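Local coordinates for protein CRISPR-associated endoribonuclease Cas2 (Thermococcus onnurineus, PDB 5G4D) that probably acts as a metal-dependent, single-strand-specific endoribonuclease in CRISPR adaptive immunity, and works as a homodimer that joins a Cas1 homodimer, at residues Tyr5-Tyr10 / Val64-Arg69. Sequence-based numbering, arbitrary orientation.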
loop_
_atom_site.group_PDB
_atom_site.type_symbol
_atom_site.label_atom_id
_atom_site.label_comp_id
_atom_site.label_asym_id
_atom_site.label_seq_id
_atom_site.Cartn_x
_atom_site.Cartn_y
_atom_site.Cartn_z
ATOM N N TYR A 5 13.910 3.436 -0.917
ATOM C CA TYR A 5 13.063 2.309 -0.556
ATOM C C TYR A 5 11.662 2.591 -1.084
ATOM O O TYR A 5 11.154 3.699 -0.917
ATOM C CB TYR A 5 13.036 2.121 0.970
ATOM C CG TYR A 5 12.530 0.779 1.410
ATOM C CD1 TYR A 5 11.164 0.535 1.528
ATOM C CD2 TYR A 5 13.414 -0.252 1.723
ATOM C CE1 TYR A 5 10.692 -0.705 1.918
ATOM C CE2 TYR A 5 12.951 -1.492 2.120
ATOM C CZ TYR A 5 11.588 -1.717 2.211
ATOM O OH TYR A 5 11.107 -2.943 2.600
ATOM N N VAL A 6 11.041 1.608 -1.735
ATOM C CA VAL A 6 9.732 1.850 -2.338
ATOM C C VAL A 6 8.679 0.930 -1.735
ATOM O O VAL A 6 8.955 -0.200 -1.315
ATOM C CB VAL A 6 9.754 1.693 -3.877
ATOM C CG1 VAL A 6 10.607 2.795 -4.510
ATOM C CG2 VAL A 6 10.247 0.297 -4.274
ATOM N N VAL A 7 7.453 1.440 -1.683
ATOM C CA VAL A 7 6.260 0.627 -1.446
ATOM C C VAL A 7 5.380 0.839 -2.659
ATOM O O VAL A 7 5.049 1.985 -2.989
ATOM C CB VAL A 7 5.502 1.020 -0.163
ATOM C CG1 VAL A 7 4.206 0.197 -0.051
ATOM C CG2 VAL A 7 6.375 0.866 1.076
ATOM N N ILE A 8 5.008 -0.248 -3.333
ATOM C CA ILE A 8 4.217 -0.161 -4.555
ATOM C C ILE A 8 2.870 -0.828 -4.320
ATOM O O ILE A 8 2.809 -1.987 -3.891
ATOM C CB ILE A 8 4.931 -0.809 -5.753
ATOM C CG1 ILE A 8 6.262 -0.104 -6.005
ATOM C CG2 ILE A 8 4.030 -0.742 -6.992
ATOM C CD1 ILE A 8 6.911 -0.520 -7.320
ATOM N N VAL A 9 1.797 -0.100 -4.605
ATOM C CA VAL A 9 0.440 -0.644 -4.556
ATOM C C VAL A 9 -0.168 -0.471 -5.938
ATOM O O VAL A 9 0.115 0.513 -6.627
ATOM C CB VAL A 9 -0.425 0.054 -3.482
ATOM C CG1 VAL A 9 0.170 -0.162 -2.109
ATOM C CG2 VAL A 9 -0.546 1.545 -3.783
ATOM N N TYR A 10 -0.986 -1.429 -6.365
ATOM C CA TYR A 10 -1.521 -1.324 -7.719
ATOM C C TYR A 10 -2.953 -1.830 -7.780
ATOM O O TYR A 10 -3.360 -2.728 -7.040
ATOM C CB TYR A 10 -0.661 -2.062 -8.757
ATOM C CG TYR A 10 -0.402 -3.523 -8.475
ATOM C CD1 TYR A 10 0.701 -3.921 -7.738
ATOM C CD2 TYR A 10 -1.249 -4.510 -8.977
ATOM C CE1 TYR A 10 0.952 -5.245 -7.477
ATOM C CE2 TYR A 10 -1.002 -5.851 -8.732
ATOM C CZ TYR A 10 0.104 -6.211 -7.988
ATOM O OH TYR A 10 0.376 -7.537 -7.735
ATOM N N VAL A 64 0.689 3.174 -7.645
ATOM C CA VAL A 64 1.241 4.225 -6.792
ATOM C C VAL A 64 2.555 3.714 -6.225
ATOM O O VAL A 64 2.600 2.642 -5.609
ATOM C CB VAL A 64 0.275 4.631 -5.668
ATOM C CG1 VAL A 64 0.941 5.652 -4.737
ATOM C CG2 VAL A 64 -1.004 5.202 -6.250
ATOM N N ILE A 65 3.626 4.466 -6.453
ATOM C CA ILE A 65 4.956 4.123 -5.965
ATOM C C ILE A 65 5.330 5.147 -4.899
ATOM O O ILE A 65 5.719 6.284 -5.216
ATOM C CB ILE A 65 5.989 4.093 -7.100
ATOM C CG1 ILE A 65 5.505 3.153 -8.208
ATOM C CG2 ILE A 65 7.354 3.679 -6.560
ATOM C CD1 ILE A 65 6.401 3.159 -9.441
ATOM N N TYR A 66 5.249 4.740 -3.630
ATOM C CA TYR A 66 5.744 5.579 -2.542
ATOM C C TYR A 66 7.262 5.495 -2.507
ATOM O O TYR A 66 7.819 4.395 -2.548
ATOM C CB TYR A 66 5.164 5.115 -1.207
ATOM C CG TYR A 66 3.660 5.264 -1.122
ATOM C CD1 TYR A 66 3.088 6.487 -0.807
ATOM C CD2 TYR A 66 2.815 4.176 -1.357
ATOM C CE1 TYR A 66 1.716 6.633 -0.727
ATOM C CE2 TYR A 66 1.440 4.310 -1.291
ATOM C CZ TYR A 66 0.900 5.548 -0.972
ATOM O OH TYR A 66 -0.464 5.692 -0.900
ATOM N N LYS A 67 7.938 6.656 -2.432
ATOM C CA LYS A 67 9.396 6.719 -2.487
ATOM C C LYS A 67 9.896 7.205 -1.133
ATOM O O LYS A 67 9.617 8.349 -0.744
ATOM C CB LYS A 67 9.871 7.637 -3.607
ATOM C CG LYS A 67 9.286 7.293 -4.962
ATOM C CD LYS A 67 9.536 8.392 -5.976
ATOM C CE LYS A 67 9.589 7.787 -7.360
ATOM N NZ LYS A 67 9.479 8.758 -8.515
ATOM N N LEU A 68 10.613 6.323 -0.425
ATOM C CA LEU A 68 10.997 6.542 0.966
ATOM C C LEU A 68 12.511 6.492 1.115
ATOM O O LEU A 68 13.222 5.973 0.254
ATOM C CB LEU A 68 10.343 5.509 1.889
ATOM C CG LEU A 68 8.840 5.321 1.656
ATOM C CD1 LEU A 68 8.320 4.127 2.430
ATOM C CD2 LEU A 68 8.085 6.585 2.040
ATOM N N ARG A 69 13.002 7.045 2.225
ATOM C CA ARG A 69 14.442 7.177 2.426
ATOM C C ARG A 69 15.074 5.878 2.897
ATOM O O ARG A 69 16.261 5.633 2.638
ATOM C CB ARG A 69 14.710 8.292 3.437
ATOM C CG ARG A 69 14.288 9.637 2.910
ATOM C CD ARG A 69 14.174 10.680 4.026
ATOM N NE ARG A 69 13.750 11.956 3.478
ATOM C CZ ARG A 69 14.562 12.742 2.774
ATOM N NH1 ARG A 69 15.802 12.354 2.549
ATOM N NH2 ARG A 69 14.141 13.898 2.274
#
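V64 starts the pairing opposite V9: the two exchange both backbone hydrogen bonds, joining strands 4-11 and 62-68 of Cas2's ferredoxin-like βαββαβ sheet in antiparallel register. Next to these bonds, V9 CG2 lies 3.7 Å from V64 CB; CG1 stands anti to the carbonyl carbon (chi1 -62°), and CG2 falls between the backbone N and the carbonyl carbon. The V9 side chain is about 7 Å from that of D11, the predicted catalytic magnesium ligand. I65 turns to the face covered by helix 42-55, where F45 meets I65, I48 meets I8, and L28 from a loop packs on V6 and I8. It forms a non-hydrogen-bonded pair with I8, the two side chains side by side, and its CG2 touches V6 CG1 at 3.9 Å and I8 CG1 at 4.0 Å. Y66 returns to the V7 and V9 side. Its N bonds V7 O, while its carbonyl oxygen accepts V7 N at 3.1 Å and also a CA-H...O contact from V6. V7 O lies close to the plane of the Y66 ring, at its edge, and V64 CG1 packs on one ring face near the rim. The hydroxyl hydrogen-bonds E37 of the second subunit; a strand of that subunit pairs antiparallel with 64-67, carrying the sheet across the dimer interface. K67 barely touches strand 5-10; its NZ salt-bridges E75 of the second subunit. L68 closes the ladder against Y5, whose hydroxyl bonds E37 of the same chain. L68 N to Y5 O is 2.7 Å, and Y5 N gives L68 O a nearly straight bond (173° at the hydrogen). From L68, CD1 slants back to V7 CG2, 4.0 Å away.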